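Local coordinates for protein beta-galactosidase (Bacillus circulans, PDB 4MAD) that probably hydrolyses terminal non-reducing beta-D-galactose residues from beta-D-galactosides, as a member of glycoside hydrolase family 35, at residues I31-S35 and L276-S281; D305-T309 and M459-N463; W535-F541 and I574-K580. All coordinates share one frame. Residues are numbered along the deposited sequence.

Contact 1: residues I31-S35 and L276-S281; sequences IRLLS and LKQNGS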
loop_
_atom_site.group_PDB
_atom_site.type_symbol
_atom_site.label_atom_id
_atom_site.label_comp_id
_atom_site.label_asym_id
_atom_site.label_seq_id
_atom_site.Cartn_x
_atom_site.Cartn_y
_atom_site.Cartn_z
ATOM N N ILE A 31 -0.502 -31.594 -9.656
ATOM C CA ILE A 31 -1.372 -30.487 -9.379
ATOM C C ILE A 31 -1.025 -29.316 -10.296
ATOM O O ILE A 31 0.098 -29.094 -10.629
ATOM C CB ILE A 31 -1.230 -30.022 -7.953
ATOM C CG1 ILE A 31 -2.250 -28.944 -7.631
ATOM C CG2 ILE A 31 0.131 -29.543 -7.682
ATOM C CD1 ILE A 31 -2.627 -28.877 -6.262
ATOM N N ARG A 32 -2.013 -28.556 -10.685
ATOM C CA ARG A 32 -1.745 -27.295 -11.324
ATOM C C ARG A 32 -2.136 -26.244 -10.293
ATOM O O ARG A 32 -3.200 -26.274 -9.821
ATOM C CB ARG A 32 -2.582 -27.124 -12.573
ATOM C CG ARG A 32 -2.216 -25.948 -13.360
ATOM C CD ARG A 32 -3.339 -25.470 -14.156
ATOM N NE ARG A 32 -3.722 -26.367 -15.215
ATOM C CZ ARG A 32 -3.347 -26.264 -16.483
ATOM N NH1 ARG A 32 -2.549 -25.303 -16.912
ATOM N NH2 ARG A 32 -3.812 -27.136 -17.342
ATOM N N LEU A 33 -1.247 -25.335 -9.941
ATOM C CA LEU A 33 -1.605 -24.305 -8.990
ATOM C C LEU A 33 -2.369 -23.225 -9.696
ATOM O O LEU A 33 -1.890 -22.615 -10.637
ATOM C CB LEU A 33 -0.388 -23.748 -8.262
ATOM C CG LEU A 33 0.393 -24.825 -7.544
ATOM C CD1 LEU A 33 1.716 -24.411 -7.159
ATOM C CD2 LEU A 33 -0.333 -25.311 -6.363
ATOM N N LEU A 34 -3.569 -23.014 -9.208
ATOM C CA LEU A 34 -4.363 -21.933 -9.645
ATOM C C LEU A 34 -4.528 -21.083 -8.408
ATOM O O LEU A 34 -5.338 -21.427 -7.597
ATOM C CB LEU A 34 -5.721 -22.438 -10.097
ATOM C CG LEU A 34 -5.724 -23.269 -11.373
ATOM C CD1 LEU A 34 -7.080 -23.712 -11.693
ATOM C CD2 LEU A 34 -5.188 -22.486 -12.482
ATOM N N SER A 35 -3.824 -19.963 -8.349
ATOM C CA SER A 35 -3.752 -19.136 -7.176
ATOM C C SER A 35 -4.258 -17.736 -7.412
ATOM O O SER A 35 -4.161 -17.196 -8.467
ATOM C CB SER A 35 -2.315 -19.123 -6.628
ATOM O OG SER A 35 -2.090 -18.195 -5.631
ATOM N N LEU A 276 -2.444 -21.501 -19.645
ATOM C CA LEU A 276 -2.930 -22.808 -19.252
ATOM C C LEU A 276 -2.576 -23.910 -20.272
ATOM O O LEU A 276 -2.316 -25.016 -19.909
ATOM C CB LEU A 276 -4.419 -22.743 -18.925
ATOM C CG LEU A 276 -4.859 -21.802 -17.814
ATOM C CD1 LEU A 276 -6.344 -21.783 -17.677
ATOM C CD2 LEU A 276 -4.242 -22.278 -16.551
ATOM N N LYS A 277 -2.623 -23.548 -21.536
ATOM C CA LYS A 277 -2.388 -24.464 -22.653
ATOM C C LYS A 277 -0.945 -24.956 -22.635
ATOM O O LYS A 277 -0.641 -25.939 -23.170
ATOM C CB LYS A 277 -2.736 -23.824 -23.986
ATOM C CG LYS A 277 -4.232 -23.664 -24.270
ATOM C CD LYS A 277 -4.516 -23.732 -25.760
ATOM C CE LYS A 277 -5.960 -23.522 -26.140
ATOM N NZ LYS A 277 -6.397 -22.191 -25.758
ATOM N N GLN A 278 -0.082 -24.213 -21.988
ATOM C CA GLN A 278 1.337 -24.548 -21.863
ATOM C C GLN A 278 1.581 -25.337 -20.594
ATOM O O GLN A 278 2.675 -25.524 -20.200
ATOM C CB GLN A 278 2.249 -23.328 -21.883
ATOM C CG GLN A 278 2.330 -22.660 -23.154
ATOM C CD GLN A 278 3.169 -21.412 -23.088
ATOM O OE1 GLN A 278 2.655 -20.370 -22.836
ATOM N NE2 GLN A 278 4.432 -21.538 -23.257
ATOM N N ASN A 279 0.506 -25.778 -19.991
ATOM C CA ASN A 279 0.553 -26.464 -18.735
ATOM C C ASN A 279 1.118 -25.551 -17.650
ATOM O O ASN A 279 1.787 -25.981 -16.759
ATOM C CB ASN A 279 1.376 -27.723 -18.809
ATOM C CG ASN A 279 0.974 -28.711 -17.773
ATOM O OD1 ASN A 279 -0.037 -28.581 -17.195
ATOM N ND2 ASN A 279 1.788 -29.703 -17.536
ATOM N N GLY A 280 0.846 -24.277 -17.801
ATOM C CA GLY A 280 1.193 -23.299 -16.790
ATOM C C GLY A 280 0.284 -23.233 -15.583
ATOM O O GLY A 280 -0.905 -23.418 -15.692
ATOM N N SER A 281 0.908 -22.968 -14.438
ATOM C CA SER A 281 0.233 -22.567 -13.236
ATOM C C SER A 281 0.209 -21.062 -13.173
ATOM O O SER A 281 0.957 -20.410 -13.817
ATOM C CB SER A 281 0.893 -23.091 -12.003
ATOM O OG SER A 281 0.838 -24.451 -11.903
#
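The two backbones come closest where Leu33 faces Ser281, with their CA atoms 4.9 Å apart. Segment 31-35 runs extended into strand 34-38, while 276-281 makes a tight change of direction: helix 265-276 gives way to a type I turn from Leu276 to Asn279, and the chain then straightens into strand 281-284. Asn279, with phi at 62°, is the C-prime residue of a Schellman motif; its N bonds to Leu276 O at 2.9 Å, and Gly280 N reaches back to Ile275 O. These strands are the first and last of the (beta/alpha)8 barrel, so the contact lies on the seam where the parallel sheet closes on itself, at the N-terminal ends of both strands. The backbone pairing of Leu33 and Ser35 with Val282 carries the closure onward.

Arg32 does most of the work here. Its side chain extends along the turn and puts Arg32 NH1 between two carbonyls, Leu276 O at 3.0 Å and Gly280 O at 2.8 Å, both near the guanidinium plane, so a single nitrogen bridges the end of the helix and the start of the strand. Asn279 OD1 lies over one face of the guanidinium, 4.0 Å from Arg32 NH2. Next along, the Ser281 hydroxyl accepts from the backbone: Leu33 N donates to Ser281 OG at 3.0 Å, and Arg32 CG packs 3.7 Å from that same OG. Alongside this, Leu34 CD2 meets Leu276 CD2 at 4.2 Å, and Tyr339 of helix 327-339 touches both Arg32 and Leu276.

Contact 2: residues D305-T309 and M459-N463; sequences DYQPT and MGRIN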
loop_
_atom_site.group_PDB
_atom_site.type_symbol
_atom_site.label_atom_id
_atom_site.label_comp_id
_atom_site.label_asym_id
_atom_site.label_seq_id
_atom_site.Cartn_x
_atom_site.Cartn_y
_atom_site.Cartn_z
ATOM N N ASP A 305 9.129 12.185 -12.741
ATOM C CA ASP A 305 8.074 12.490 -11.785
ATOM C C ASP A 305 7.805 11.395 -10.745
ATOM O O ASP A 305 7.931 10.279 -11.021
ATOM C CB ASP A 305 6.754 12.656 -12.500
ATOM C CG ASP A 305 6.710 13.886 -13.391
ATOM O OD1 ASP A 305 7.353 14.875 -13.065
ATOM O OD2 ASP A 305 6.013 13.840 -14.391
ATOM N N TYR A 306 7.439 11.833 -9.568
ATOM C CA TYR A 306 6.977 11.053 -8.447
ATOM C C TYR A 306 5.485 10.818 -8.671
ATOM O O TYR A 306 4.786 11.720 -9.018
ATOM C CB TYR A 306 7.231 11.803 -7.134
ATOM C CG TYR A 306 6.435 11.275 -5.964
ATOM C CD1 TYR A 306 6.847 10.170 -5.260
ATOM C CD2 TYR A 306 5.269 11.850 -5.586
ATOM C CE1 TYR A 306 6.125 9.672 -4.228
ATOM C CE2 TYR A 306 4.535 11.354 -4.549
ATOM C CZ TYR A 306 4.960 10.248 -3.873
ATOM O OH TYR A 306 4.250 9.728 -2.846
ATOM N N GLN A 307 5.023 9.590 -8.515
ATOM C CA GLN A 307 3.645 9.236 -8.840
ATOM C C GLN A 307 2.995 8.419 -7.716
ATOM O O GLN A 307 3.308 7.313 -7.519
ATOM C CB GLN A 307 3.604 8.430 -10.130
ATOM C CG GLN A 307 4.433 8.929 -11.243
ATOM C CD GLN A 307 4.676 7.882 -12.346
ATOM O OE1 GLN A 307 5.251 6.869 -12.133
ATOM N NE2 GLN A 307 4.230 8.184 -13.515
ATOM N N PRO A 308 2.112 9.036 -6.994
ATOM C CA PRO A 308 1.555 8.416 -5.815
ATOM C C PRO A 308 0.398 7.524 -6.228
ATOM O O PRO A 308 -0.386 7.915 -7.037
ATOM C CB PRO A 308 1.095 9.608 -4.989
ATOM C CG PRO A 308 0.904 10.641 -5.948
ATOM C CD PRO A 308 1.885 10.469 -6.994
ATOM N N THR A 309 0.351 6.330 -5.685
ATOM C CA THR A 309 -0.718 5.406 -5.942
ATOM C C THR A 309 -1.950 5.814 -5.130
ATOM O O THR A 309 -1.800 6.341 -4.086
ATOM C CB THR A 309 -0.264 3.983 -5.596
ATOM O OG1 THR A 309 0.731 3.560 -6.524
ATOM C CG2 THR A 309 -1.436 3.013 -5.620
ATOM N N MET A 459 3.220 11.755 0.765
ATOM C CA MET A 459 2.182 11.243 -0.112
ATOM C C MET A 459 2.311 9.747 -0.427
ATOM O O MET A 459 1.602 9.233 -1.219
ATOM C CB MET A 459 2.140 12.062 -1.390
ATOM C CG MET A 459 1.833 13.503 -1.194
ATOM S SD MET A 459 1.829 14.450 -2.713
ATOM C CE MET A 459 0.341 13.932 -3.390
ATOM N N GLY A 460 3.281 9.140 0.227
ATOM C CA GLY A 460 3.656 7.760 0.090
ATOM C C GLY A 460 5.038 7.403 -0.414
ATOM O O GLY A 460 5.446 7.918 -1.396
ATOM N N ARG A 461 5.714 6.542 0.327
ATOM C CA ARG A 461 7.060 6.171 -0.006
ATOM C C ARG A 461 7.102 5.258 -1.213
ATOM O O ARG A 461 6.391 4.336 -1.277
ATOM C CB ARG A 461 7.817 5.541 1.168
ATOM C CG ARG A 461 8.128 6.467 2.311
ATOM C CD ARG A 461 9.177 5.989 3.310
ATOM N NE ARG A 461 9.334 6.966 4.371
ATOM C CZ ARG A 461 8.437 7.143 5.301
ATOM N NH1 ARG A 461 7.375 6.369 5.329
ATOM N NH2 ARG A 461 8.605 8.048 6.209
ATOM N N ILE A 462 7.994 5.576 -2.123
ATOM C CA ILE A 462 8.245 4.854 -3.330
ATOM C C ILE A 462 8.537 3.392 -3.022
ATOM O O ILE A 462 9.166 3.071 -2.099
ATOM C CB ILE A 462 9.438 5.458 -4.096
ATOM C CG1 ILE A 462 9.002 6.758 -4.726
ATOM C CG2 ILE A 462 9.921 4.548 -5.176
ATOM C CD1 ILE A 462 10.089 7.662 -5.076
ATOM N N ASN A 463 7.950 2.548 -3.831
ATOM C CA ASN A 463 8.000 1.114 -3.628
ATOM C C ASN A 463 8.650 0.282 -4.724
ATOM O O ASN A 463 8.607 -0.858 -4.658
ATOM C CB ASN A 463 6.604 0.550 -3.348
ATOM C CG ASN A 463 5.662 0.642 -4.543
ATOM O OD1 ASN A 463 5.639 -0.227 -5.439
ATOM N ND2 ASN A 463 4.879 1.677 -4.539
HETATM O O HOH W 1 3.055 2.260 -6.492
#
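Tyr306 drives its ring end-on into the bend at Met459-Gly460, and its OH donates a short hydrogen bond to Gly460 O (2.6 Å). The contacts lie around the ring's edge: Tyr306 CE2 is 4.0 Å from Met459 CB, and Tyr306 CD1 is 4.1 Å from Ile462 CG1. Tyr306 OH lies 3.1 Å from Met459 C, tight against the backbone. Gly460 adopts phi/psi of 117/129°, where a side chain would jam against the preceding carbonyl.

Two residues on, Pro308 faces the same way as Tyr306 and rests on Met459, with Pro308 CB 3.8 Å from Met459 O and Pro308 CG 4.2 Å from Met459 CE. At the far end a water joins the segments, 2.7 Å from Thr309 OG1 and accepting from Asn463 ND2 at 2.7 Å.

This is a buried interdomain contact, joining a beta hairpin of the catalytic barrel domain to the first all-beta domain. Gly460 O also accepts from Lys472, and Arg461 forms salt bridges to Glu114 and Glu387. Strand 306-308 pairs antiparallel with strand 299-301, whose His301 touches both Tyr306 and Ile462, while 459-463 leads out of strand 449-457 on its way to strand 473-480.

Contact 3: residues W535-F541 and I574-K580; sequences WTKGVVF and ILLELHK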
loop_
_atom_site.group_PDB
_atom_site.type_symbol
_atom_site.label_atom_id
_atom_site.label_comp_id
_atom_site.label_asym_id
_atom_site.label_seq_id
_atom_site.Cartn_x
_atom_site.Cartn_y
_atom_site.Cartn_z
ATOM N N TRP A 535 -15.001 18.168 -2.782
ATOM C CA TRP A 535 -13.855 18.568 -2.002
ATOM C C TRP A 535 -12.587 18.568 -2.841
ATOM O O TRP A 535 -12.643 18.308 -4.002
ATOM C CB TRP A 535 -13.749 17.699 -0.754
ATOM C CG TRP A 535 -14.913 17.937 0.185
ATOM C CD1 TRP A 535 -16.177 17.475 0.072
ATOM C CD2 TRP A 535 -14.883 18.712 1.378
ATOM N NE1 TRP A 535 -16.923 17.955 1.065
ATOM C CE2 TRP A 535 -16.153 18.688 1.911
ATOM C CE3 TRP A 535 -13.901 19.439 2.026
ATOM C CZ2 TRP A 535 -16.477 19.343 3.072
ATOM C CZ3 TRP A 535 -14.226 20.085 3.183
ATOM C CH2 TRP A 535 -15.502 20.052 3.683
ATOM N N THR A 536 -11.471 18.921 -2.229
ATOM C CA THR A 536 -10.249 19.069 -2.985
ATOM C C THR A 536 -9.100 18.085 -2.691
ATOM O O THR A 536 -8.703 17.373 -3.540
ATOM C CB THR A 536 -9.765 20.541 -2.989
ATOM O OG1 THR A 536 -10.680 21.329 -3.723
ATOM C CG2 THR A 536 -8.424 20.656 -3.596
ATOM N N LYS A 537 -8.587 18.098 -1.481
ATOM C CA LYS A 537 -7.616 17.124 -1.081
ATOM C C LYS A 537 -7.606 16.920 0.405
ATOM O O LYS A 537 -7.685 17.853 1.150
ATOM C CB LYS A 537 -6.252 17.500 -1.562
ATOM C CG LYS A 537 -5.190 16.435 -1.359
ATOM C CD LYS A 537 -3.918 16.760 -2.045
ATOM C CE LYS A 537 -3.044 15.568 -2.295
ATOM N NZ LYS A 537 -2.709 14.848 -1.122
ATOM N N GLY A 538 -7.481 15.676 0.796
ATOM C CA GLY A 538 -7.461 15.360 2.199
ATOM C C GLY A 538 -7.579 13.919 2.571
ATOM O O GLY A 538 -7.199 13.104 1.837
ATOM N N VAL A 539 -8.035 13.679 3.777
ATOM C CA VAL A 539 -8.288 12.364 4.307
ATOM C C VAL A 539 -9.592 12.349 5.113
ATOM O O VAL A 539 -10.094 13.359 5.473
ATOM C CB VAL A 539 -7.148 11.890 5.192
ATOM C CG1 VAL A 539 -5.898 11.723 4.395
ATOM C CG2 VAL A 539 -6.940 12.811 6.323
ATOM N N VAL A 540 -10.098 11.162 5.370
ATOM C CA VAL A 540 -11.296 11.003 6.151
ATOM C C VAL A 540 -11.178 9.914 7.221
ATOM O O VAL A 540 -10.604 8.914 6.987
ATOM C CB VAL A 540 -12.465 10.714 5.210
ATOM C CG1 VAL A 540 -13.726 10.613 5.953
ATOM C CG2 VAL A 540 -12.525 11.815 4.219
ATOM N N PHE A 541 -11.805 10.155 8.368
ATOM C CA PHE A 541 -11.850 9.227 9.487
ATOM C C PHE A 541 -13.294 8.875 9.777
ATOM O O PHE A 541 -14.112 9.712 9.756
ATOM C CB PHE A 541 -11.159 9.796 10.749
ATOM C CG PHE A 541 -9.730 10.192 10.520
ATOM C CD1 PHE A 541 -8.714 9.363 10.881
ATOM C CD2 PHE A 541 -9.426 11.358 9.877
ATOM C CE1 PHE A 541 -7.422 9.719 10.628
ATOM C CE2 PHE A 541 -8.130 11.693 9.647
ATOM C CZ PHE A 541 -7.159 10.876 9.994
ATOM N N ILE A 574 -14.993 12.601 10.540
ATOM C CA ILE A 574 -14.022 13.679 10.536
ATOM C C ILE A 574 -13.254 13.740 9.250
ATOM O O ILE A 574 -12.702 12.779 8.853
ATOM C CB ILE A 574 -13.012 13.536 11.671
ATOM C CG1 ILE A 574 -13.720 13.685 12.992
ATOM C CG2 ILE A 574 -11.998 14.610 11.594
ATOM C CD1 ILE A 574 -12.943 13.365 14.092
ATOM N N LEU A 575 -13.276 14.887 8.620
ATOM C CA LEU A 575 -12.683 15.042 7.332
ATOM C C LEU A 575 -11.657 16.109 7.439
ATOM O O LEU A 575 -11.979 17.119 7.909
ATOM C CB LEU A 575 -13.722 15.478 6.358
ATOM C CG LEU A 575 -13.344 15.771 4.946
ATOM C CD1 LEU A 575 -14.457 15.505 3.992
ATOM C CD2 LEU A 575 -12.911 17.152 4.832
ATOM N N LEU A 576 -10.423 15.867 7.015
ATOM C CA LEU A 576 -9.407 16.907 6.983
ATOM C C LEU A 576 -9.265 17.327 5.543
ATOM O O LEU A 576 -8.931 16.539 4.737
ATOM C CB LEU A 576 -8.062 16.397 7.490
ATOM C CG LEU A 576 -6.828 17.292 7.369
ATOM C CD1 LEU A 576 -6.994 18.608 8.030
ATOM C CD2 LEU A 576 -5.538 16.624 7.868
ATOM N N GLU A 577 -9.571 18.560 5.254
ATOM C CA GLU A 577 -9.426 19.095 3.935
ATOM C C GLU A 577 -8.355 20.159 3.927
ATOM O O GLU A 577 -8.324 20.983 4.748
ATOM C CB GLU A 577 -10.714 19.681 3.420
ATOM C CG GLU A 577 -10.527 20.700 2.386
ATOM C CD GLU A 577 -10.195 20.130 1.001
ATOM O OE1 GLU A 577 -10.738 19.085 0.639
ATOM O OE2 GLU A 577 -9.389 20.740 0.301
ATOM N N LEU A 578 -7.453 20.007 2.986
ATOM C CA LEU A 578 -6.291 20.850 2.818
ATOM C C LEU A 578 -6.496 22.232 2.267
ATOM O O LEU A 578 -5.816 23.110 2.616
ATOM C CB LEU A 578 -5.161 20.137 2.064
ATOM C CG LEU A 578 -4.655 18.845 2.650
ATOM C CD1 LEU A 578 -3.511 18.253 1.867
ATOM C CD2 LEU A 578 -4.365 18.974 4.081
ATOM N N HIS A 579 -7.378 22.376 1.309
ATOM C CA HIS A 579 -7.477 23.610 0.590
ATOM C C HIS A 579 -8.816 24.328 0.529
ATOM O O HIS A 579 -8.895 25.497 0.806
ATOM C CB HIS A 579 -7.074 23.377 -0.840
ATOM C CG HIS A 579 -5.685 22.882 -0.987
ATOM N ND1 HIS A 579 -4.599 23.707 -0.867
ATOM C CD2 HIS A 579 -5.207 21.647 -1.238
ATOM C CE1 HIS A 579 -3.507 22.996 -1.035
ATOM N NE2 HIS A 579 -3.846 21.748 -1.260
ATOM N N LYS A 580 -9.811 23.612 0.057
ATOM C CA LYS A 580 -11.078 24.223 -0.250
ATOM C C LYS A 580 -12.187 23.547 0.516
ATOM O O LYS A 580 -12.341 22.413 0.418
ATOM C CB LYS A 580 -11.343 24.163 -1.722
ATOM C CG LYS A 580 -10.438 24.996 -2.541
ATOM C CD LYS A 580 -10.723 24.754 -3.978
ATOM C CE LYS A 580 -9.999 25.650 -4.923
ATOM N NZ LYS A 580 -10.232 25.209 -6.296
#
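Strands 537-541 and 574-577 run antiparallel, 4.7 Å apart with their directions at 172°, and their facing amides and carbonyls are systematically paired. Val539 N donates to Leu576 O (3.1 Å) and Leu576 N to Val539 O (3.0 Å); Phe541 N to Ile574 O (2.8 Å) and Ile574 N to Phe541 O (3.1 Å) form the next hydrogen-bonded pair. At the other end Leu578 N reaches Lys537 O at 2.8 Å.

Beyond that point the Glu577 carboxylate takes over. Glu577 OE1 accepts from Thr536 N (3.0 Å) and Lys537 N (3.2 Å), and also bonds Tyr550 OH. Glu577 OE2 receives His579 N (2.8 Å) and Lys580 N (2.9 Å), so one buried side chain satisfies four amides where the regular pairing of the two strands stops. Lys537 NZ pairs with Glu457, and Trp535 NE1 with Ser584 O.

Gly538 fits closely: a CB there would clash with Leu576 O. Leu575 CD2 makes a CH-pi contact over Trp535, 3.9 Å from the centroid of its six-membered ring, while Val539 and Leu576 pack on the opposite face. Within the antiparallel sheet of the galactose-binding domain, strand 537-542 lies between 545-551 and 569-577, and the latter pairs on its far side with 514-522.

Overall arrangement
From the N terminus, contact 1 closes first: its segments, 241 residues apart in sequence, bring the first barrel strand against the approach to the eighth, so strands two to seven of the barrel lie between them. Contact 2 opens only afterwards and spans 150 residues, tying a hairpin beyond the barrel's last strand to the first all-beta domain. Contact 3, a 33-residue closure, is local to the sheet of the galactose-binding domain. The three follow in series, with no nesting or crossing. Contacts 1 and 3 lie on opposite sides of the chain's centre, their centres about 46 Å apart, whereas contacts 2 and 3 touch: Met459 CE packs 3.9 Å from Lys537 NZ, joining the two beta domains.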